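Local coordinates for hypothetical membrane spanning protein (Thermus thermophilus, PDB 2VPZ) that binds quinones within the membrane and probably oxidises quinol as the NrfD-type, helical membrane subunit of a polysulfide reductase complex, at residues C[19-24]-C[128-133]; C[153-158]-C[233-238]; C[25-30]-C[54-59]; C[11-16]-C[139-144]. All blocks are in the same frame, centred on the assembly; numbering follows the deposited sequence.

Overall arrangement
Contacts 1 and 3 share helix 16-41, and their centres are about 10 Å apart: residues 19-24 meet helix 117-136, while residues 25-30 meet helix 46-65. Contact 1 holds His-21 and Tyr-130, both quinone-binding residues, though no quinone is bound in this chain. In contact 3 the side chain of Ala-28 lies about 9 Å from those of both residues. Contact 2 joins helices 148-166 and 227-245, its centre about 10 Å from that of contact 1; Ala-236 packs on Val-23, and Ala-156 on Leu-128. Contact 4 lies farther out, centred about 14 Å from contact 1, yet the side chain of Trp-14 is only about 8 Å from that of His-21.

Contact 1: C[19-24]-C[128-133]; sequences ALHFVL and LSYPGL
His-21 and Tyr-130, on helices 16-41 and 117-136, supply the polar half of this contact, their ends meeting from opposite directions. NE2 of His-21 donates to OH of Tyr-130 over 3.2 Å, but the bond is weak, its N-H...O angle being 127°. The hydroxyl lies at the imidazole edge, in the ring plane, and also stands 3.4 Å from CE1 of His-21, so it does not sit squarely opposite NE2. With chi1 at 151°, CG of His-21 is anti to the backbone N, which swings the ring across the gap. The apolar half is Phe-22 against Pro-131, with CE2 of Phe-22 3.8 Å from CB of Pro-131. Were Phe-22 cut back to an alanine, Pro-131 and Val-243 would probably lose the ring that both touch, opening a gap beside the proline. CG of Pro-131 lies 4.0 Å above one face of the Tyr-130 ring, near the rim. The helix is kinked, since N of Pro-131 and N of Gly-132 lack bonds to the preceding turn. Both polar residues belong to quinone sites of this protein, and so bent a bond is consistent with groups that can each turn to a bound quinone.

Contact 2: C[153-158]-C[233-238]; sequences PLTALV and LAAAGL
Ala-235 of helix 227-245 pushes its methyl group against Thr-155 and Val-158, two residues almost one turn apart on helix 148-166. The backbones come close, CA of Thr-155 lying 5.4 Å from CA of Ala-235, and CB of Ala-235 reaches the main chain itself, 3.7 Å from O of Thr-155. Thr-155 adopts a chi1 of -115°, away from the staggered positions. Its CB points at the other helix, and with this torsion both branches lie close to Ala-235: CG2 lies 3.6 Å from O of Ala-235, while OG1 is 3.8 Å from CB of the same residue. These are van der Waals contacts, with no hydrogen bond between the two segments. Val-158 is regular by comparison. Its CG1 is anti to the backbone N (chi1 -179°) and CG2 anti to the carbonyl carbon, and the branch point makes the nearest approach, CB of Val-158 to CB of Ala-235 at 3.9 Å. CG1 of Val-158 follows at 4.0 Å from the same methyl. Beyond the pair, Val-158 also packs on Ser-183 of helix 175-189, and Thr-155 touches Arg-239. Close approach through a small residue such as alanine is common between membrane helices; here it joins two predicted membrane-spanning helices.

Contact 3: C[25-30]-C[54-59]; sequences VGLAGG and LMLIAL
Leu-56 lays the root of its side chain over Ala-28, its CB lying 3.8 Å from CA of Ala-28. The methyl of Ala-28 answers by reaching the main chain of the other helix, with CB of Ala-28 3.7 Å from O of Leu-56. Between the two beta carbons, CB of Ala-28 and CB of Leu-56, the gap is 4.0 Å. Such closeness needs a small residue on one side, and the backbones confirm it: CA of Ala-28 and CA of Leu-56 are 4.8 Å apart.

Farther along the leucine, the contacts become looser. Its CG stands anti to the carbonyl carbon, chi1 -66°, which directs the branch to Leu-27. There CD2 of Leu-56 meets CD1 of Leu-27 at 4.2 Å, the two side chains crossing at a slant, while CD1 of Leu-56 is turned to the backbone oxygen of Leu-27. Ile-57 adds a marginal touch, its CG1 4.4 Å from CB of Ala-28, and it also packs on Phe-100 of helix 88-107.

The segments belong to helices 16-41 and 46-65, successive in the chain and both predicted to span the membrane, and they form an antiparallel helical hairpin. Their short axes approach to 8.3 Å, with 149° between their directions. On another side of helix 16-41, Val-25 packs against Tyr-130 and Pro-131. Every side-chain group in this contact is aliphatic and no hydrogen bond joins the two segments, so cohesion here rests on dispersion and on the fit of one methyl beside a neighbouring backbone.

Contact 4: C[11-16]-C[139-144]; sequences QEFWHW and LNRPLW
The loop leading into helix 16-41 and the loop ahead of helix 148-166 meet where Phe-13 and Trp-14 face Arg-141 and Trp-144, the ends of a type I beta turn. CE2 of Phe-13 sits over one face of the guanidinium of Arg-141, 3.6 Å from NH2, with the ring and guanidinium planes 55° apart. Phe-13 has CG between the backbone N and the carbonyl carbon (chi1 45°); its ring also approaches Trp-144, CZ to CH2 at 4.2 Å. The six-membered rings of Trp-14 and Trp-144 are more nearly parallel, planes at 26°, but slid so far that they barely overlap, centroids 5.9 Å apart. Their closest atoms are CZ3 of Trp-14 and CH2 of Trp-144, 3.7 Å apart. NE1 of Trp-144 bonds to Leu-242 O, whereas NE1 of Trp-14 and both NE and NH2 of Arg-141 bond to the backbone of another protein's chain. A leucine in place of Arg-141 would remove those two donors, probably leaving that backbone without partners and CE2 of Phe-13 without the guanidinium face it rests on. Phe-13, Trp-14 and Arg-141 thus meet another protein's chain, with Trp-144 behind them, as expected for the membrane subunit of a multiprotein complex.

Contact 1: C[19-24]-C[128-133]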
loop_
_atom_site.group_PDB
_atom_site.type_symbol
_atom_site.label_atom_id
_atom_site.label_comp_id
_atom_site.label_asym_id
_atom_site.label_seq_id
_atom_site.Cartn_x
_atom_site.Cartn_y
_atom_site.Cartn_z
ATOM N N ALA C 19 -11.074 -3.931 39.142
ATOM C CA ALA C 19 -11.709 -2.607 39.201
ATOM C C ALA C 19 -11.903 -2.195 40.676
ATOM O O ALA C 19 -11.860 -1.014 41.042
ATOM C CB ALA C 19 -13.063 -2.609 38.444
ATOM N N LEU C 20 -12.122 -3.216 41.516
ATOM C CA LEU C 20 -12.251 -3.088 42.965
ATOM C C LEU C 20 -10.838 -2.627 43.465
ATOM O O LEU C 20 -10.712 -1.652 44.221
ATOM C CB LEU C 20 -12.664 -4.433 43.613
ATOM C CG LEU C 20 -13.439 -4.515 44.958
ATOM C CD1 LEU C 20 -12.955 -5.731 45.797
ATOM C CD2 LEU C 20 -13.272 -3.193 45.746
ATOM N N HIS C 21 -9.775 -3.319 43.048
ATOM C CA HIS C 21 -8.409 -2.923 43.438
ATOM C C HIS C 21 -8.222 -1.430 43.080
ATOM O O HIS C 21 -7.662 -0.640 43.861
ATOM C CB HIS C 21 -7.301 -3.770 42.729
ATOM C CG HIS C 21 -6.000 -3.080 42.521
ATOM N ND1 HIS C 21 -4.844 -3.440 43.159
ATOM C CD2 HIS C 21 -5.687 -2.030 41.766
ATOM C CE1 HIS C 21 -3.871 -2.625 42.818
ATOM N NE2 HIS C 21 -4.364 -1.755 41.965
ATOM N N PHE C 22 -8.711 -1.027 41.906
ATOM C CA PHE C 22 -8.608 0.359 41.459
ATOM C C PHE C 22 -9.310 1.381 42.377
ATOM O O PHE C 22 -8.777 2.440 42.623
ATOM C CB PHE C 22 -9.073 0.508 40.002
ATOM C CG PHE C 22 -7.963 0.504 38.977
ATOM C CD1 PHE C 22 -7.391 -0.697 38.531
ATOM C CD2 PHE C 22 -7.466 1.710 38.464
ATOM C CE1 PHE C 22 -6.336 -0.701 37.591
ATOM C CE2 PHE C 22 -6.414 1.733 37.524
ATOM C CZ PHE C 22 -5.845 0.523 37.088
ATOM N N VAL C 23 -10.488 1.055 42.888
ATOM C CA VAL C 23 -11.172 1.956 43.807
ATOM C C VAL C 23 -10.388 2.006 45.138
ATOM O O VAL C 23 -10.210 3.069 45.734
ATOM C CB VAL C 23 -12.659 1.498 44.115
ATOM C CG1 VAL C 23 -13.270 2.339 45.273
ATOM C CG2 VAL C 23 -13.531 1.594 42.852
ATOM N N LEU C 24 -9.884 0.856 45.572
ATOM C CA LEU C 24 -9.166 0.747 46.846
ATOM C C LEU C 24 -7.801 1.483 46.923
ATOM O O LEU C 24 -7.563 2.229 47.879
ATOM C CB LEU C 24 -9.058 -0.720 47.309
ATOM C CG LEU C 24 -9.961 -1.210 48.475
ATOM C CD1 LEU C 24 -11.417 -0.762 48.239
ATOM C CD2 LEU C 24 -9.889 -2.751 48.640
ATOM N N LEU C 128 -0.710 7.618 44.242
ATOM C CA LEU C 128 -1.891 8.380 43.728
ATOM C C LEU C 128 -1.791 8.594 42.219
ATOM O O LEU C 128 -2.793 8.820 41.525
ATOM C CB LEU C 128 -1.984 9.776 44.388
ATOM C CG LEU C 128 -2.738 10.003 45.709
ATOM C CD1 LEU C 128 -2.233 11.271 46.430
ATOM C CD2 LEU C 128 -4.262 10.086 45.465
ATOM N N SER C 129 -0.552 8.569 41.753
ATOM C CA SER C 129 -0.169 8.797 40.368
ATOM C C SER C 129 -0.053 7.573 39.445
ATOM O O SER C 129 -0.286 7.684 38.239
ATOM C CB SER C 129 1.195 9.540 40.331
ATOM O OG SER C 129 1.138 10.874 40.738
ATOM N N TYR C 130 0.292 6.416 39.982
ATOM C CA TYR C 130 0.504 5.236 39.151
ATOM C C TYR C 130 -0.723 4.585 38.444
ATOM O O TYR C 130 -0.591 4.077 37.322
ATOM C CB TYR C 130 1.371 4.185 39.891
ATOM C CG TYR C 130 0.639 2.963 40.434
ATOM C CD1 TYR C 130 0.392 1.838 39.621
ATOM C CD2 TYR C 130 0.174 2.926 41.762
ATOM C CE1 TYR C 130 -0.306 0.704 40.115
ATOM C CE2 TYR C 130 -0.528 1.798 42.268
ATOM C CZ TYR C 130 -0.765 0.689 41.440
ATOM O OH TYR C 130 -1.458 -0.400 41.921
ATOM N N PRO C 131 -1.924 4.601 39.085
ATOM C CA PRO C 131 -3.095 4.014 38.416
ATOM C C PRO C 131 -3.488 4.654 37.052
ATOM O O PRO C 131 -3.681 3.938 36.063
ATOM C CB PRO C 131 -4.216 4.114 39.442
ATOM C CG PRO C 131 -3.509 4.120 40.775
ATOM C CD PRO C 131 -2.192 4.853 40.513
ATOM N N GLY C 132 -3.621 5.972 37.000
ATOM C CA GLY C 132 -3.964 6.668 35.770
ATOM C C GLY C 132 -2.924 6.447 34.677
ATOM O O GLY C 132 -3.240 6.409 33.475
ATOM N N LEU C 133 -1.667 6.296 35.079
ATOM C CA LEU C 133 -0.583 6.019 34.126
ATOM C C LEU C 133 -0.554 4.512 33.723
ATOM O O LEU C 133 -0.075 4.186 32.637
ATOM C CB LEU C 133 0.804 6.500 34.654
ATOM C CG LEU C 133 1.080 8.011 34.828
ATOM C CD1 LEU C 133 2.525 8.248 35.313
ATOM C CD2 LEU C 133 0.846 8.772 33.498
#

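Contact 2: C[153-158]-C[233-238]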
loop_
_atom_site.group_PDB
_atom_site.type_symbol
_atom_site.label_atom_id
_atom_site.label_comp_id
_atom_site.label_asym_id
_atom_site.label_seq_id
_atom_site.Cartn_x
_atom_site.Cartn_y
_atom_site.Cartn_z
ATOM N N PRO C 153 -5.848 10.743 39.761
ATOM C CA PRO C 153 -5.362 11.408 40.983
ATOM C C PRO C 153 -6.481 12.237 41.737
ATOM O O PRO C 153 -6.614 12.167 42.965
ATOM C CB PRO C 153 -4.235 12.307 40.488
ATOM C CG PRO C 153 -3.627 11.509 39.364
ATOM C CD PRO C 153 -4.839 10.825 38.691
ATOM N N LEU C 154 -7.267 13.023 41.004
ATOM C CA LEU C 154 -8.342 13.830 41.588
ATOM C C LEU C 154 -9.458 12.983 42.214
ATOM O O LEU C 154 -10.078 13.367 43.210
ATOM C CB LEU C 154 -8.969 14.797 40.550
ATOM C CG LEU C 154 -8.188 16.087 40.191
ATOM C CD1 LEU C 154 -8.604 16.607 38.794
ATOM C CD2 LEU C 154 -8.397 17.177 41.272
ATOM N N THR C 155 -9.702 11.813 41.649
ATOM C CA THR C 155 -10.760 10.941 42.136
ATOM C C THR C 155 -10.372 10.155 43.404
ATOM O O THR C 155 -11.236 9.837 44.249
ATOM C CB THR C 155 -11.249 10.022 40.952
ATOM O OG1 THR C 155 -12.603 10.337 40.631
ATOM C CG2 THR C 155 -11.090 8.564 41.301
ATOM N N ALA C 156 -9.078 9.885 43.559
ATOM C CA ALA C 156 -8.532 9.190 44.727
ATOM C C ALA C 156 -8.617 10.143 45.952
ATOM O O ALA C 156 -8.734 9.693 47.102
ATOM C CB ALA C 156 -7.042 8.769 44.456
ATOM N N LEU C 157 -8.601 11.449 45.678
ATOM C CA LEU C 157 -8.726 12.494 46.699
ATOM C C LEU C 157 -10.200 12.627 47.154
ATOM O O LEU C 157 -10.477 12.734 48.350
ATOM C CB LEU C 157 -8.136 13.834 46.202
ATOM C CG LEU C 157 -6.612 13.788 45.914
ATOM C CD1 LEU C 157 -6.122 15.081 45.218
ATOM C CD2 LEU C 157 -5.850 13.524 47.235
ATOM N N VAL C 158 -11.145 12.600 46.226
ATOM C CA VAL C 158 -12.554 12.644 46.600
ATOM C C VAL C 158 -12.890 11.402 47.519
ATOM O O VAL C 158 -13.681 11.518 48.467
ATOM C CB VAL C 158 -13.477 12.678 45.329
ATOM C CG1 VAL C 158 -14.943 12.756 45.733
ATOM C CG2 VAL C 158 -13.090 13.890 44.434
ATOM N N LEU C 233 -19.522 7.433 46.081
ATOM C CA LEU C 233 -20.092 6.584 45.048
ATOM C C LEU C 233 -19.841 7.151 43.626
ATOM O O LEU C 233 -19.638 6.383 42.690
ATOM C CB LEU C 233 -21.601 6.311 45.306
ATOM C CG LEU C 233 -22.018 5.959 46.760
ATOM C CD1 LEU C 233 -23.550 5.822 46.881
ATOM C CD2 LEU C 233 -21.311 4.671 47.235
ATOM N N ALA C 234 -19.831 8.466 43.440
ATOM C CA ALA C 234 -19.554 9.004 42.100
ATOM C C ALA C 234 -18.088 8.723 41.715
ATOM O O ALA C 234 -17.805 8.191 40.632
ATOM C CB ALA C 234 -19.837 10.544 42.000
ATOM N N ALA C 235 -17.161 9.037 42.621
ATOM C CA ALA C 235 -15.729 8.804 42.397
ATOM C C ALA C 235 -15.325 7.318 42.199
ATOM O O ALA C 235 -14.384 7.030 41.442
ATOM C CB ALA C 235 -14.893 9.454 43.545
ATOM N N ALA C 236 -16.011 6.375 42.862
ATOM C CA ALA C 236 -15.720 4.931 42.737
ATOM C C ALA C 236 -16.420 4.332 41.512
ATOM O O ALA C 236 -15.879 3.471 40.811
ATOM C CB ALA C 236 -16.117 4.141 44.035
ATOM N N GLY C 237 -17.635 4.786 41.270
ATOM C CA GLY C 237 -18.338 4.333 40.087
ATOM C C GLY C 237 -17.558 4.797 38.869
ATOM O O GLY C 237 -17.323 4.006 37.943
ATOM N N LEU C 238 -17.094 6.042 38.842
ATOM C CA LEU C 238 -16.364 6.544 37.669
ATOM C C LEU C 238 -15.028 5.805 37.391
ATOM O O LEU C 238 -14.716 5.486 36.236
ATOM C CB LEU C 238 -16.186 8.090 37.742
ATOM C CG LEU C 238 -17.506 8.875 37.481
ATOM C CD1 LEU C 238 -17.366 10.357 37.900
ATOM C CD2 LEU C 238 -17.912 8.750 35.993
#

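Contact 3: C[25-30]-C[54-59]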
loop_
_atom_site.group_PDB
_atom_site.type_symbol
_atom_site.label_atom_id
_atom_site.label_comp_id
_atom_site.label_asym_id
_atom_site.label_seq_id
_atom_site.Cartn_x
_atom_site.Cartn_y
_atom_site.Cartn_z
ATOM N N VAL C 25 -6.927 1.284 45.937
ATOM C CA VAL C 25 -5.624 1.962 45.916
ATOM C C VAL C 25 -5.814 3.518 45.890
ATOM O O VAL C 25 -4.903 4.266 46.283
ATOM C CB VAL C 25 -4.730 1.468 44.701
ATOM C CG1 VAL C 25 -5.239 2.045 43.384
ATOM C CG2 VAL C 25 -3.257 1.841 44.925
ATOM N N GLY C 26 -6.986 3.993 45.447
ATOM C CA GLY C 26 -7.332 5.411 45.435
ATOM C C GLY C 26 -7.453 5.889 46.883
ATOM O O GLY C 26 -6.816 6.864 47.314
ATOM N N LEU C 27 -8.281 5.161 47.635
ATOM C CA LEU C 27 -8.519 5.323 49.077
ATOM C C LEU C 27 -7.196 5.208 49.835
ATOM O O LEU C 27 -6.850 6.060 50.660
ATOM C CB LEU C 27 -9.408 4.227 49.626
ATOM C CG LEU C 27 -10.851 4.607 49.937
ATOM C CD1 LEU C 27 -11.632 3.375 50.423
ATOM C CD2 LEU C 27 -10.865 5.734 50.986
ATOM N N ALA C 28 -6.501 4.107 49.596
ATOM C CA ALA C 28 -5.241 3.853 50.279
ATOM C C ALA C 28 -4.294 5.070 50.137
ATOM O O ALA C 28 -3.965 5.715 51.149
ATOM C CB ALA C 28 -4.553 2.557 49.734
ATOM N N GLY C 29 -3.918 5.394 48.898
ATOM C CA GLY C 29 -3.041 6.509 48.581
ATOM C C GLY C 29 -3.401 7.905 49.085
ATOM O O GLY C 29 -2.555 8.637 49.619
ATOM N N GLY C 30 -4.669 8.269 48.912
ATOM C CA GLY C 30 -5.208 9.526 49.399
ATOM C C GLY C 30 -5.334 9.603 50.926
ATOM O O GLY C 30 -5.281 10.693 51.498
ATOM N N LEU C 54 -2.374 2.639 56.691
ATOM C CA LEU C 54 -1.654 1.358 56.799
ATOM C C LEU C 54 -2.637 0.181 56.529
ATOM O O LEU C 54 -2.287 -0.802 55.873
ATOM C CB LEU C 54 -0.996 1.143 58.189
ATOM C CG LEU C 54 0.131 2.030 58.719
ATOM C CD1 LEU C 54 0.622 1.571 60.133
ATOM C CD2 LEU C 54 1.316 2.059 57.713
ATOM N N MET C 55 -3.855 0.299 57.053
ATOM C CA MET C 55 -4.874 -0.734 56.911
ATOM C C MET C 55 -5.359 -0.900 55.473
ATOM O O MET C 55 -5.520 -2.022 54.976
ATOM C CB MET C 55 -6.067 -0.478 57.842
ATOM C CG MET C 55 -5.889 -0.932 59.298
ATOM S SD MET C 55 -7.182 -0.300 60.412
ATOM C CE MET C 55 -8.446 0.245 59.209
ATOM N N LEU C 56 -5.607 0.231 54.827
ATOM C CA LEU C 56 -6.048 0.285 53.437
ATOM C C LEU C 56 -4.883 -0.140 52.514
ATOM O O LEU C 56 -5.120 -0.659 51.424
ATOM C CB LEU C 56 -6.582 1.687 53.073
ATOM C CG LEU C 56 -7.874 2.114 53.799
ATOM C CD1 LEU C 56 -8.014 3.650 53.841
ATOM C CD2 LEU C 56 -9.089 1.451 53.132
ATOM N N ILE C 57 -3.635 0.062 52.940
ATOM C CA ILE C 57 -2.489 -0.380 52.140
ATOM C C ILE C 57 -2.407 -1.919 52.257
ATOM O O ILE C 57 -2.156 -2.614 51.265
ATOM C CB ILE C 57 -1.114 0.251 52.598
ATOM C CG1 ILE C 57 -1.088 1.751 52.303
ATOM C CG2 ILE C 57 0.047 -0.481 51.894
ATOM C CD1 ILE C 57 0.312 2.336 52.057
ATOM N N ALA C 58 -2.640 -2.442 53.460
ATOM C CA ALA C 58 -2.640 -3.888 53.698
ATOM C C ALA C 58 -3.810 -4.560 52.935
ATOM O O ALA C 58 -3.608 -5.565 52.233
ATOM C CB ALA C 58 -2.735 -4.203 55.228
ATOM N N LEU C 59 -5.019 -4.009 53.054
ATOM C CA LEU C 59 -6.211 -4.507 52.365
ATOM C C LEU C 59 -6.003 -4.470 50.829
ATOM O O LEU C 59 -6.460 -5.365 50.115
ATOM C CB LEU C 59 -7.498 -3.716 52.752
ATOM C CG LEU C 59 -8.837 -3.949 52.009
ATOM C CD1 LEU C 59 -9.258 -5.434 52.090
ATOM C CD2 LEU C 59 -9.953 -3.027 52.564
#

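Contact 4: C[11-16]-C[139-144]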
loop_
_atom_site.group_PDB
_atom_site.type_symbol
_atom_site.label_atom_id
_atom_site.label_comp_id
_atom_site.label_asym_id
_atom_site.label_seq_id
_atom_site.Cartn_x
_atom_site.Cartn_y
_atom_site.Cartn_z
ATOM N N GLN C 11 -10.397 -10.648 24.608
ATOM C CA GLN C 11 -11.293 -10.683 25.765
ATOM C C GLN C 11 -10.761 -9.862 26.966
ATOM O O GLN C 11 -9.565 -9.595 27.078
ATOM C CB GLN C 11 -11.571 -12.130 26.215
ATOM C CG GLN C 11 -10.329 -12.911 26.711
ATOM C CD GLN C 11 -9.464 -13.498 25.572
ATOM O OE1 GLN C 11 -8.307 -13.901 25.785
ATOM N NE2 GLN C 11 -10.041 -13.570 24.363
ATOM N N GLU C 12 -11.678 -9.472 27.843
ATOM C CA GLU C 12 -11.390 -8.709 29.055
ATOM C C GLU C 12 -10.253 -9.360 29.885
ATOM O O GLU C 12 -10.359 -10.522 30.286
ATOM C CB GLU C 12 -12.674 -8.601 29.894
ATOM C CG GLU C 12 -12.570 -7.814 31.185
ATOM C CD GLU C 12 -13.717 -8.107 32.152
ATOM O OE1 GLU C 12 -13.715 -9.205 32.759
ATOM O OE2 GLU C 12 -14.621 -7.254 32.265
ATOM N N PHE C 13 -9.168 -8.613 30.117
ATOM C CA PHE C 13 -8.009 -9.073 30.900
ATOM C C PHE C 13 -8.036 -8.567 32.367
ATOM O O PHE C 13 -7.356 -9.135 33.223
ATOM C CB PHE C 13 -6.670 -8.681 30.207
ATOM C CG PHE C 13 -6.610 -7.235 29.683
ATOM C CD1 PHE C 13 -6.116 -6.185 30.479
ATOM C CD2 PHE C 13 -7.086 -6.923 28.401
ATOM C CE1 PHE C 13 -6.102 -4.839 30.003
ATOM C CE2 PHE C 13 -7.084 -5.584 27.908
ATOM C CZ PHE C 13 -6.592 -4.543 28.715
ATOM N N TRP C 14 -8.795 -7.498 32.644
ATOM C CA TRP C 14 -8.957 -6.916 34.010
ATOM C C TRP C 14 -10.462 -6.939 34.354
ATOM O O TRP C 14 -11.245 -6.199 33.748
ATOM C CB TRP C 14 -8.383 -5.475 34.123
ATOM C CG TRP C 14 -6.837 -5.405 34.146
ATOM C CD1 TRP C 14 -5.978 -6.403 34.546
ATOM C CD2 TRP C 14 -5.982 -4.318 33.688
ATOM N NE1 TRP C 14 -4.669 -6.013 34.351
ATOM C CE2 TRP C 14 -4.640 -4.749 33.825
ATOM C CE3 TRP C 14 -6.221 -3.030 33.165
ATOM C CZ2 TRP C 14 -3.531 -3.931 33.464
ATOM C CZ3 TRP C 14 -5.120 -2.206 32.800
ATOM C CH2 TRP C 14 -3.797 -2.673 32.952
ATOM N N HIS C 15 -10.823 -7.778 35.328
ATOM C CA HIS C 15 -12.187 -8.044 35.784
ATOM C C HIS C 15 -12.787 -7.114 36.857
ATOM O O HIS C 15 -12.154 -6.127 37.240
ATOM C CB HIS C 15 -12.182 -9.549 36.181
ATOM C CG HIS C 15 -11.548 -10.479 35.200
ATOM N ND1 HIS C 15 -12.092 -10.706 33.974
ATOM C CD2 HIS C 15 -10.385 -11.147 35.221
ATOM C CE1 HIS C 15 -11.288 -11.460 33.266
ATOM N NE2 HIS C 15 -10.236 -11.747 34.004
ATOM N N TRP C 16 -14.002 -7.415 37.309
ATOM C CA TRP C 16 -14.671 -6.652 38.362
ATOM C C TRP C 16 -13.734 -6.660 39.592
ATOM O O TRP C 16 -13.684 -5.712 40.371
ATOM C CB TRP C 16 -16.024 -7.280 38.776
ATOM C CG TRP C 16 -15.932 -8.620 39.576
ATOM C CD1 TRP C 16 -15.909 -9.899 39.057
ATOM C CD2 TRP C 16 -15.790 -8.782 41.012
ATOM N NE1 TRP C 16 -15.756 -10.820 40.072
ATOM C CE2 TRP C 16 -15.677 -10.170 41.275
ATOM C CE3 TRP C 16 -15.735 -7.884 42.097
ATOM C CZ2 TRP C 16 -15.518 -10.691 42.587
ATOM C CZ3 TRP C 16 -15.575 -8.393 43.413
ATOM C CH2 TRP C 16 -15.466 -9.791 43.636
ATOM N N LEU C 139 -1.285 3.473 24.525
ATOM C CA LEU C 139 -1.731 4.333 23.441
ATOM C C LEU C 139 -2.509 3.599 22.315
ATOM O O LEU C 139 -3.003 4.235 21.389
ATOM C CB LEU C 139 -0.495 5.103 22.886
ATOM C CG LEU C 139 0.285 5.936 23.941
ATOM C CD1 LEU C 139 1.668 6.347 23.381
ATOM C CD2 LEU C 139 -0.510 7.187 24.361
ATOM N N ASN C 140 -2.641 2.280 22.421
ATOM C CA ASN C 140 -3.382 1.443 21.466
ATOM C C ASN C 140 -4.875 1.383 21.841
ATOM O O ASN C 140 -5.753 1.103 21.004
ATOM C CB ASN C 140 -2.803 0.022 21.415
ATOM C CG ASN C 140 -2.593 -0.583 22.806
ATOM O OD1 ASN C 140 -3.076 -1.684 23.121
ATOM N ND2 ASN C 140 -1.866 0.141 23.650
ATOM N N ARG C 141 -5.159 1.626 23.123
ATOM C CA ARG C 141 -6.525 1.647 23.682
ATOM C C ARG C 141 -7.057 3.101 23.567
ATOM O O ARG C 141 -6.717 3.937 24.391
ATOM C CB ARG C 141 -6.492 1.215 25.173
ATOM C CG ARG C 141 -5.701 -0.076 25.504
ATOM C CD ARG C 141 -6.510 -1.358 25.198
ATOM N NE ARG C 141 -5.704 -2.595 25.177
ATOM C CZ ARG C 141 -6.143 -3.802 24.816
ATOM N NH1 ARG C 141 -7.405 -3.979 24.433
ATOM N NH2 ARG C 141 -5.324 -4.852 24.833
ATOM N N PRO C 142 -7.917 3.404 22.545
ATOM C CA PRO C 142 -8.452 4.772 22.440
ATOM C C PRO C 142 -9.165 5.490 23.644
ATOM O O PRO C 142 -9.201 6.722 23.697
ATOM C CB PRO C 142 -9.371 4.761 21.221
ATOM C CG PRO C 142 -8.922 3.548 20.399
ATOM C CD PRO C 142 -8.373 2.553 21.441
ATOM N N LEU C 143 -9.767 4.755 24.570
ATOM C CA LEU C 143 -10.448 5.411 25.703
ATOM C C LEU C 143 -9.482 5.831 26.831
ATOM O O LEU C 143 -9.749 6.768 27.578
ATOM C CB LEU C 143 -11.625 4.557 26.265
ATOM C CG LEU C 143 -12.705 4.117 25.248
ATOM C CD1 LEU C 143 -13.986 3.623 25.962
ATOM C CD2 LEU C 143 -13.028 5.279 24.297
ATOM N N TRP C 144 -8.336 5.158 26.942
ATOM C CA TRP C 144 -7.358 5.495 27.983
ATOM C C TRP C 144 -6.394 6.577 27.578
ATOM O O TRP C 144 -5.173 6.376 27.572
ATOM C CB TRP C 144 -6.597 4.234 28.406
ATOM C CG TRP C 144 -7.495 3.309 29.142
ATOM C CD1 TRP C 144 -8.716 3.620 29.706
ATOM C CD2 TRP C 144 -7.280 1.923 29.430
ATOM N NE1 TRP C 144 -9.252 2.517 30.318
ATOM C CE2 TRP C 144 -8.391 1.463 30.171
ATOM C CE3 TRP C 144 -6.234 1.020 29.147
ATOM C CZ2 TRP C 144 -8.503 0.114 30.622
ATOM C CZ3 TRP C 144 -6.333 -0.314 29.592
ATOM C CH2 TRP C 144 -7.456 -0.748 30.326
#